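Local structure of glycinin A3B4 subunit (Glycine max, 2D5F) at the interface of chains A and B and the interface of chains A and C. The protein serves as a nitrogen and carbon store in soybean seeds, being a cupin-family subunit of the 11S globulin glycinin, which assembles into hexamers. Residues are numbered along the deposited sequence; one frame, centred on the assembly and turned at random. Chains: chain A/B/C, glycinin A3B4 subunit.

Contact 1: the interface of chains A and B. Residues chain A 330, 333, 358; chain B 330, 333, 340, 358.
A:Lys330 and B:Glu333 reach toward each other tip to tip, as do their two-fold twins B:Lys330 and A:Glu333, and salt bridges link the four ends. A:Lys330 NZ lies 3.3 Å from the carboxylate OE2 of B:Glu333, a weak hydrogen bond. The twin is looser, with B:Lys330 NZ 3.9 Å from A:Glu333 OE2. Instead, B:Lys330, bent at chi3 (-149°) and chi4, turns its ammonium to its own chain and approaches B:Glu333 OE1 at 2.5 Å from above the carboxylate plane. On the other oxygen the guanidinium of B:Arg340 leans in weakly, its NH2 3.0 Å from B:Glu333 OE2, so the positive groups probably offset the nearness of the two glutamates. A water bridges the backbone carbonyls of the facing threonines, 2.5 Å from A:Thr358 O and equally far from B:Thr358 O, and also bonds B:Glu333 OE1. Apolar packing flanks this cluster: the methyl CG2 of B:Thr358 presses crosswise on A:Lys330 CD at a tight 3.5 Å, while A:Thr358 CG2 meets B:Lys330 CB more loosely. The patch sits on a two-fold interface, built from the short strand 332-334, the residues leading into it, and the loop after strand 349-354.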
loop_
_atom_site.group_PDB
_atom_site.type_symbol
_atom_site.label_atom_id
_atom_site.label_comp_id
_atom_site.label_asym_id
_atom_site.label_seq_id
_atom_site.Cartn_x
_atom_site.Cartn_y
_atom_site.Cartn_z
ATOM N N LYS A 330 -9.564 -7.054 15.788
ATOM C CA LYS A 330 -9.481 -6.423 17.095
ATOM C C LYS A 330 -10.159 -5.061 17.100
ATOM O O LYS A 330 -9.788 -4.168 16.337
ATOM C CB LYS A 330 -8.010 -6.290 17.502
ATOM C CG LYS A 330 -7.770 -5.965 18.972
ATOM C CD LYS A 330 -6.298 -6.137 19.326
ATOM C CE LYS A 330 -5.970 -5.626 20.723
ATOM N NZ LYS A 330 -6.688 -6.368 21.792
ATOM N N GLU A 333 -9.030 -2.084 22.982
ATOM C CA GLU A 333 -7.694 -2.064 23.556
ATOM C C GLU A 333 -7.678 -1.193 24.807
ATOM O O GLU A 333 -8.277 -0.115 24.832
ATOM C CB GLU A 333 -6.710 -1.493 22.525
ATOM C CG GLU A 333 -5.274 -1.379 22.989
ATOM C CD GLU A 333 -4.585 -2.726 23.095
ATOM O OE1 GLU A 333 -4.639 -3.498 22.116
ATOM O OE2 GLU A 333 -3.983 -3.014 24.150
ATOM N N THR A 358 -1.224 0.347 17.127
ATOM C CA THR A 358 -1.571 -0.559 18.206
ATOM C C THR A 358 -2.896 -1.245 17.900
ATOM O O THR A 358 -3.111 -2.392 18.271
ATOM C CB THR A 358 -1.637 0.189 19.549
ATOM O OG1 THR A 358 -2.618 1.230 19.478
ATOM C CG2 THR A 358 -0.289 0.825 19.855
ATOM N N LYS B 330 3.907 -1.560 19.085
ATOM C CA LYS B 330 3.319 -2.522 20.022
ATOM C C LYS B 330 3.949 -3.869 19.732
ATOM O O LYS B 330 3.847 -4.375 18.614
ATOM C CB LYS B 330 1.808 -2.619 19.827
ATOM C CG LYS B 330 1.092 -3.457 20.882
ATOM C CD LYS B 330 -0.368 -3.654 20.503
ATOM C CE LYS B 330 -1.280 -3.780 21.721
ATOM N NZ LYS B 330 -1.031 -4.993 22.533
ATOM N N GLU B 333 1.146 -9.047 23.099
ATOM C CA GLU B 333 -0.294 -9.214 23.147
ATOM C C GLU B 333 -0.614 -10.515 23.875
ATOM O O GLU B 333 0.098 -11.507 23.713
ATOM C CB GLU B 333 -0.839 -9.301 21.716
ATOM C CG GLU B 333 -2.343 -9.152 21.590
ATOM C CD GLU B 333 -2.793 -7.724 21.837
ATOM O OE1 GLU B 333 -2.188 -6.810 21.239
ATOM O OE2 GLU B 333 -3.743 -7.514 22.620
ATOM N N ARG B 340 -10.355 -14.250 24.943
ATOM C CA ARG B 340 -9.859 -13.821 23.635
ATOM C C ARG B 340 -10.126 -14.839 22.526
ATOM O O ARG B 340 -9.678 -14.669 21.391
ATOM C CB ARG B 340 -8.362 -13.523 23.713
ATOM C CG ARG B 340 -8.048 -12.142 24.271
ATOM C CD ARG B 340 -6.580 -12.006 24.634
ATOM N NE ARG B 340 -6.250 -10.642 25.039
ATOM C CZ ARG B 340 -5.952 -9.662 24.191
ATOM N NH1 ARG B 340 -5.934 -9.893 22.883
ATOM N NH2 ARG B 340 -5.677 -8.445 24.650
ATOM N N THR B 358 -4.099 -7.908 14.537
ATOM C CA THR B 358 -4.128 -7.604 15.964
ATOM C C THR B 358 -2.839 -6.905 16.369
ATOM O O THR B 358 -2.856 -5.919 17.102
ATOM C CB THR B 358 -4.266 -8.864 16.809
ATOM O OG1 THR B 358 -5.588 -9.399 16.658
ATOM C CG2 THR B 358 -3.994 -8.535 18.278
HETATM O O HOH W 1 -3.058 -4.641 19.283
#

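Contact 2: the interface of chains A and C. Residues chain A 379, 381, 456, 484-486, 491; chain C 215-216, 218.
C:Ser216 and A:Val491 meet where a helix of one cupin-family 11S globulin subunit ends against the C-terminal segment of its neighbour. Van der Waals contacts, mostly polar atoms of chain C against carbons of chain A, make up most of the patch. The carbonyl O of C:Ser216, in the last turn of helix 210-216, lies 3.3 Å from the methyl CG2 of A:Val491 and 3.7 Å from A:Lys456 CD. With CG1 anti to the backbone N (chi1 178°), A:Val491 sends its other methyl toward chain C, meeting C:Asn218 tip to tip, CG1 to ND2 at 3.4 Å. Beside it A:Ile379 adds two looser touches: its side chain crosses that of C:Gln215 at about a right angle, CD1 nearing CB in an apolar contact, and CG2 faces the hydroxyl of C:Ser216.

The polar meeting is between amides. C:Asn218 and A:Asn486 cross at about a right angle, their amide planes 57° apart, and the two OD1 atoms are modelled 3.1 Å from each other. Two acceptors would clash there; turning over one amide would set an N-H against an oxygen, so the assignment is doubtful. C:Asn218 OD1 also lies 3.5 Å from A:Gly485 CA. An alanine in place of C:Asn218 would probably leave the A:Asn486 amide without its facing group and open a gap beside A:Val491 CG1.

Within chain A, the ammonium NZ of A:Lys456 is bonded to the backbone O of A:Asn486 at 2.5 Å, tying the C-terminal segment to helix 455-461.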
loop_
_atom_site.group_PDB
_atom_site.type_symbol
_atom_site.label_atom_id
_atom_site.label_comp_id
_atom_site.label_asym_id
_atom_site.label_seq_id
_atom_site.Cartn_x
_atom_site.Cartn_y
_atom_site.Cartn_z
ATOM N N ILE A 379 2.866 19.102 35.062
ATOM C CA ILE A 379 2.593 19.884 33.862
ATOM C C ILE A 379 2.867 19.145 32.555
ATOM O O ILE A 379 3.881 18.461 32.413
ATOM C CB ILE A 379 3.458 21.173 33.812
ATOM C CG1 ILE A 379 3.112 22.104 34.975
ATOM C CG2 ILE A 379 3.248 21.897 32.481
ATOM C CD1 ILE A 379 4.030 23.309 35.063
ATOM N N SER A 381 3.715 20.309 29.343
ATOM C CA SER A 381 4.154 21.559 28.737
ATOM C C SER A 381 3.548 21.864 27.371
ATOM O O SER A 381 3.063 20.968 26.678
ATOM C CB SER A 381 5.694 21.622 28.681
ATOM O OG SER A 381 6.259 20.608 27.877
ATOM N N LYS A 456 9.387 22.368 24.131
ATOM C CA LYS A 456 10.720 22.110 24.684
ATOM C C LYS A 456 11.568 21.370 23.644
ATOM O O LYS A 456 12.725 21.725 23.382
ATOM C CB LYS A 456 10.631 21.259 25.959
ATOM C CG LYS A 456 10.033 21.975 27.161
ATOM C CD LYS A 456 9.873 21.041 28.359
ATOM C CE LYS A 456 11.215 20.453 28.796
ATOM N NZ LYS A 456 11.076 19.512 29.948
ATOM N N GLN A 484 18.920 22.165 30.065
ATOM C CA GLN A 484 18.568 22.075 31.484
ATOM C C GLN A 484 17.133 21.637 31.765
ATOM O O GLN A 484 16.183 22.101 31.127
ATOM C CB GLN A 484 18.841 23.402 32.206
ATOM C CG GLN A 484 20.206 23.459 32.889
ATOM C CD GLN A 484 20.156 24.162 34.242
ATOM O OE1 GLN A 484 19.744 25.318 34.342
ATOM N NE2 GLN A 484 20.577 23.460 35.290
ATOM N N GLY A 485 16.997 20.742 32.743
ATOM C CA GLY A 485 15.697 20.221 33.130
ATOM C C GLY A 485 15.464 18.867 32.490
ATOM O O GLY A 485 16.341 18.347 31.795
ATOM N N ASN A 486 14.305 18.269 32.738
ATOM C CA ASN A 486 14.010 16.990 32.117
ATOM C C ASN A 486 13.750 17.335 30.658
ATOM O O ASN A 486 13.346 18.455 30.342
ATOM C CB ASN A 486 12.780 16.333 32.758
ATOM C CG ASN A 486 11.578 17.252 32.803
ATOM O OD1 ASN A 486 11.582 18.266 33.501
ATOM N ND2 ASN A 486 10.539 16.901 32.056
ATOM N N VAL A 491 6.399 17.740 32.941
ATOM C CA VAL A 491 7.246 18.503 33.853
ATOM C C VAL A 491 6.790 18.599 35.309
ATOM O O VAL A 491 5.621 18.857 35.602
ATOM C CB VAL A 491 7.430 19.947 33.328
ATOM C CG1 VAL A 491 8.267 20.759 34.301
ATOM C CG2 VAL A 491 8.084 19.923 31.955
ATOM N N GLN C 215 7.854 27.877 34.484
ATOM C CA GLN C 215 7.662 26.582 35.121
ATOM C C GLN C 215 7.726 25.454 34.088
ATOM O O GLN C 215 8.371 24.437 34.313
ATOM C CB GLN C 215 6.309 26.525 35.830
ATOM C CG GLN C 215 6.084 27.605 36.862
ATOM C CD GLN C 215 5.184 27.130 37.976
ATOM O OE1 GLN C 215 5.649 26.546 38.959
ATOM N NE2 GLN C 215 3.883 27.350 37.820
ATOM N N SER C 216 7.050 25.657 32.958
ATOM C CA SER C 216 6.992 24.669 31.877
ATOM C C SER C 216 8.347 24.263 31.323
ATOM O O SER C 216 8.621 23.075 31.137
ATOM C CB SER C 216 6.147 25.204 30.716
ATOM O OG SER C 216 4.776 25.191 31.035
ATOM N N ASN C 218 11.275 24.951 32.803
ATOM C CA ASN C 218 12.282 24.904 33.863
ATOM C C ASN C 218 13.291 26.039 33.677
ATOM O O ASN C 218 14.500 25.827 33.755
ATOM C CB ASN C 218 13.020 23.556 33.832
ATOM C CG ASN C 218 12.118 22.373 34.185
ATOM O OD1 ASN C 218 12.434 21.217 33.880
ATOM N ND2 ASN C 218 10.999 22.656 34.843
#

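Contact 3: the interface of chains A and C. Residues chain A 463, 465-466, 469-470; chain C 57, 114, 132, 244, 246.
Helix 464-471 of chain A, with A:Pro463 just ahead of it, packs on chain C where strands 56-62, 114-118 and 131-135 and the loop carrying C:Leu244 and C:Val246 come together. The contact is apolar. A:Val466 supplies its centre: the methyl CG2 stands over the middle of the six-membered ring of C:Trp132, 3.7 Å from its centroid, a CH-pi contact. With CG1 anti to the backbone N (chi1 170°), CG1 lies nearer the five-membered part, 4.1 Å from C:Trp132 CG, and the two branches together span the ring system. CG2 also touches C:Leu244 CD2 at 3.8 Å, at about a right angle to its approach to the ring. A:Pro463 sits above the same face, over the CZ2 and NE1 edge of the indole, its CD 3.6 Å from C:Trp132 CZ2, while its CB meets C:Val246 CG1 at 3.6 Å and its CG faces C:Ile114 CD1. The other branch of C:Leu244 reaches the helix itself, with CD1 3.5 Å from A:Glu465 CB. One turn on, A:Asn469 CB rests on C:Leu57 CD2 at 4.1 Å. Within the helix, the hydroxyl of A:Ser470 bonds the backbone O of A:Val466 at 2.5 Å, from above the carbonyl plane. The site thus lies where a helix late in one subunit docks on strands from the first cupin region of the next, with the loop of C:Leu244 and C:Val246 completing the surface.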
loop_
_atom_site.group_PDB
_atom_site.type_symbol
_atom_site.label_atom_id
_atom_site.label_comp_id
_atom_site.label_asym_id
_atom_site.label_seq_id
_atom_site.Cartn_x
_atom_site.Cartn_y
_atom_site.Cartn_z
ATOM N N PRO A 463 18.859 25.693 15.938
ATOM C CA PRO A 463 20.202 26.192 16.268
ATOM C C PRO A 463 20.174 27.330 17.303
ATOM O O PRO A 463 19.275 28.170 17.288
ATOM C CB PRO A 463 20.742 26.665 14.915
ATOM C CG PRO A 463 20.024 25.770 13.928
ATOM C CD PRO A 463 18.617 25.762 14.484
ATOM N N GLU A 465 21.825 30.175 17.719
ATOM C CA GLU A 465 21.718 31.531 17.195
ATOM C C GLU A 465 20.377 31.871 16.566
ATOM O O GLU A 465 19.988 33.037 16.534
ATOM C CB GLU A 465 22.863 31.816 16.220
ATOM C CG GLU A 465 24.184 31.987 16.949
ATOM C CD GLU A 465 25.312 32.417 16.044
ATOM O OE1 GLU A 465 25.063 33.213 15.115
ATOM O OE2 GLU A 465 26.452 31.967 16.274
ATOM N N VAL A 466 19.664 30.873 16.057
ATOM C CA VAL A 466 18.349 31.146 15.492
ATOM C C VAL A 466 17.458 31.509 16.676
ATOM O O VAL A 466 16.654 32.434 16.609
ATOM C CB VAL A 466 17.763 29.912 14.775
ATOM C CG1 VAL A 466 16.302 30.163 14.431
ATOM C CG2 VAL A 466 18.562 29.623 13.509
ATOM N N ASN A 469 18.587 35.033 18.276
ATOM C CA ASN A 469 18.065 36.128 17.484
ATOM C C ASN A 469 16.545 36.172 17.475
ATOM O O ASN A 469 15.957 37.235 17.287
ATOM C CB ASN A 469 18.592 36.042 16.052
ATOM C CG ASN A 469 20.076 36.352 15.956
ATOM O OD1 ASN A 469 20.928 35.475 16.130
ATOM N ND2 ASN A 469 20.392 37.611 15.693
ATOM N N SER A 470 15.906 35.024 17.681
ATOM C CA SER A 470 14.448 34.965 17.690
ATOM C C SER A 470 13.855 35.560 18.957
ATOM O O SER A 470 12.897 36.328 18.898
ATOM C CB SER A 470 13.960 33.516 17.550
ATOM O OG SER A 470 14.239 33.003 16.264
ATOM N N LEU C 57 16.332 36.658 8.503
ATOM C CA LEU C 57 15.896 35.415 9.127
ATOM C C LEU C 57 14.379 35.416 9.312
ATOM O O LEU C 57 13.819 36.315 9.938
ATOM C CB LEU C 57 16.576 35.240 10.496
ATOM C CG LEU C 57 16.073 34.155 11.463
ATOM C CD1 LEU C 57 16.411 32.752 10.953
ATOM C CD2 LEU C 57 16.718 34.370 12.815
ATOM N N ILE C 114 20.504 20.958 8.680
ATOM C CA ILE C 114 20.345 22.248 8.019
ATOM C C ILE C 114 20.318 21.954 6.526
ATOM O O ILE C 114 21.211 21.286 6.008
ATOM C CB ILE C 114 21.523 23.199 8.324
ATOM C CG1 ILE C 114 21.548 23.533 9.816
ATOM C CG2 ILE C 114 21.410 24.454 7.480
ATOM C CD1 ILE C 114 20.254 24.109 10.338
ATOM N N TRP C 132 12.201 27.517 9.685
ATOM C CA TRP C 132 12.763 28.857 9.678
ATOM C C TRP C 132 13.716 28.918 8.495
ATOM O O TRP C 132 14.263 27.895 8.070
ATOM C CB TRP C 132 13.522 29.162 10.978
ATOM C CG TRP C 132 14.594 28.175 11.312
ATOM C CD1 TRP C 132 14.472 27.072 12.107
ATOM C CD2 TRP C 132 15.937 28.165 10.814
ATOM N NE1 TRP C 132 15.651 26.374 12.132
ATOM C CE2 TRP C 132 16.569 27.022 11.348
ATOM C CE3 TRP C 132 16.667 29.011 9.968
ATOM C CZ2 TRP C 132 17.898 26.698 11.060
ATOM C CZ3 TRP C 132 17.991 28.690 9.681
ATOM C CH2 TRP C 132 18.592 27.541 10.228
ATOM N N LEU C 244 24.250 35.104 10.772
ATOM C CA LEU C 244 23.850 33.945 11.553
ATOM C C LEU C 244 24.891 32.846 11.414
ATOM O O LEU C 244 25.445 32.639 10.331
ATOM C CB LEU C 244 22.500 33.414 11.063
ATOM C CG LEU C 244 21.899 32.271 11.882
ATOM C CD1 LEU C 244 21.394 32.813 13.217
ATOM C CD2 LEU C 244 20.763 31.625 11.106
ATOM N N VAL C 246 25.537 28.693 12.279
ATOM C CA VAL C 246 24.966 27.410 12.680
ATOM C C VAL C 246 25.911 26.264 12.324
ATOM O O VAL C 246 26.886 26.455 11.599
ATOM C CB VAL C 246 23.593 27.147 11.998
ATOM C CG1 VAL C 246 22.637 28.303 12.277
ATOM C CG2 VAL C 246 23.777 26.948 10.500
#

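Contact 1 belongs to a different pairing from the others: it joins chains A and B across a two-fold, whereas contact 2 and contact 3 both join chains A and C. Between centres of C-alpha atoms, contact 1 is about 33 Å from contact 2 and 44 Å from contact 3, while contacts 2 and 3 are 22 Å apart. Those two are linked through chain A, whose helix 455-461 reaches contact 2 and is followed closely by helix 464-471 of contact 3. At these patches chain A meets two neighbours, through charges and a bridging water in contact 1, mixed contacts in contact 2 and apolar packing in contact 3, which probably all help hold the hexamer.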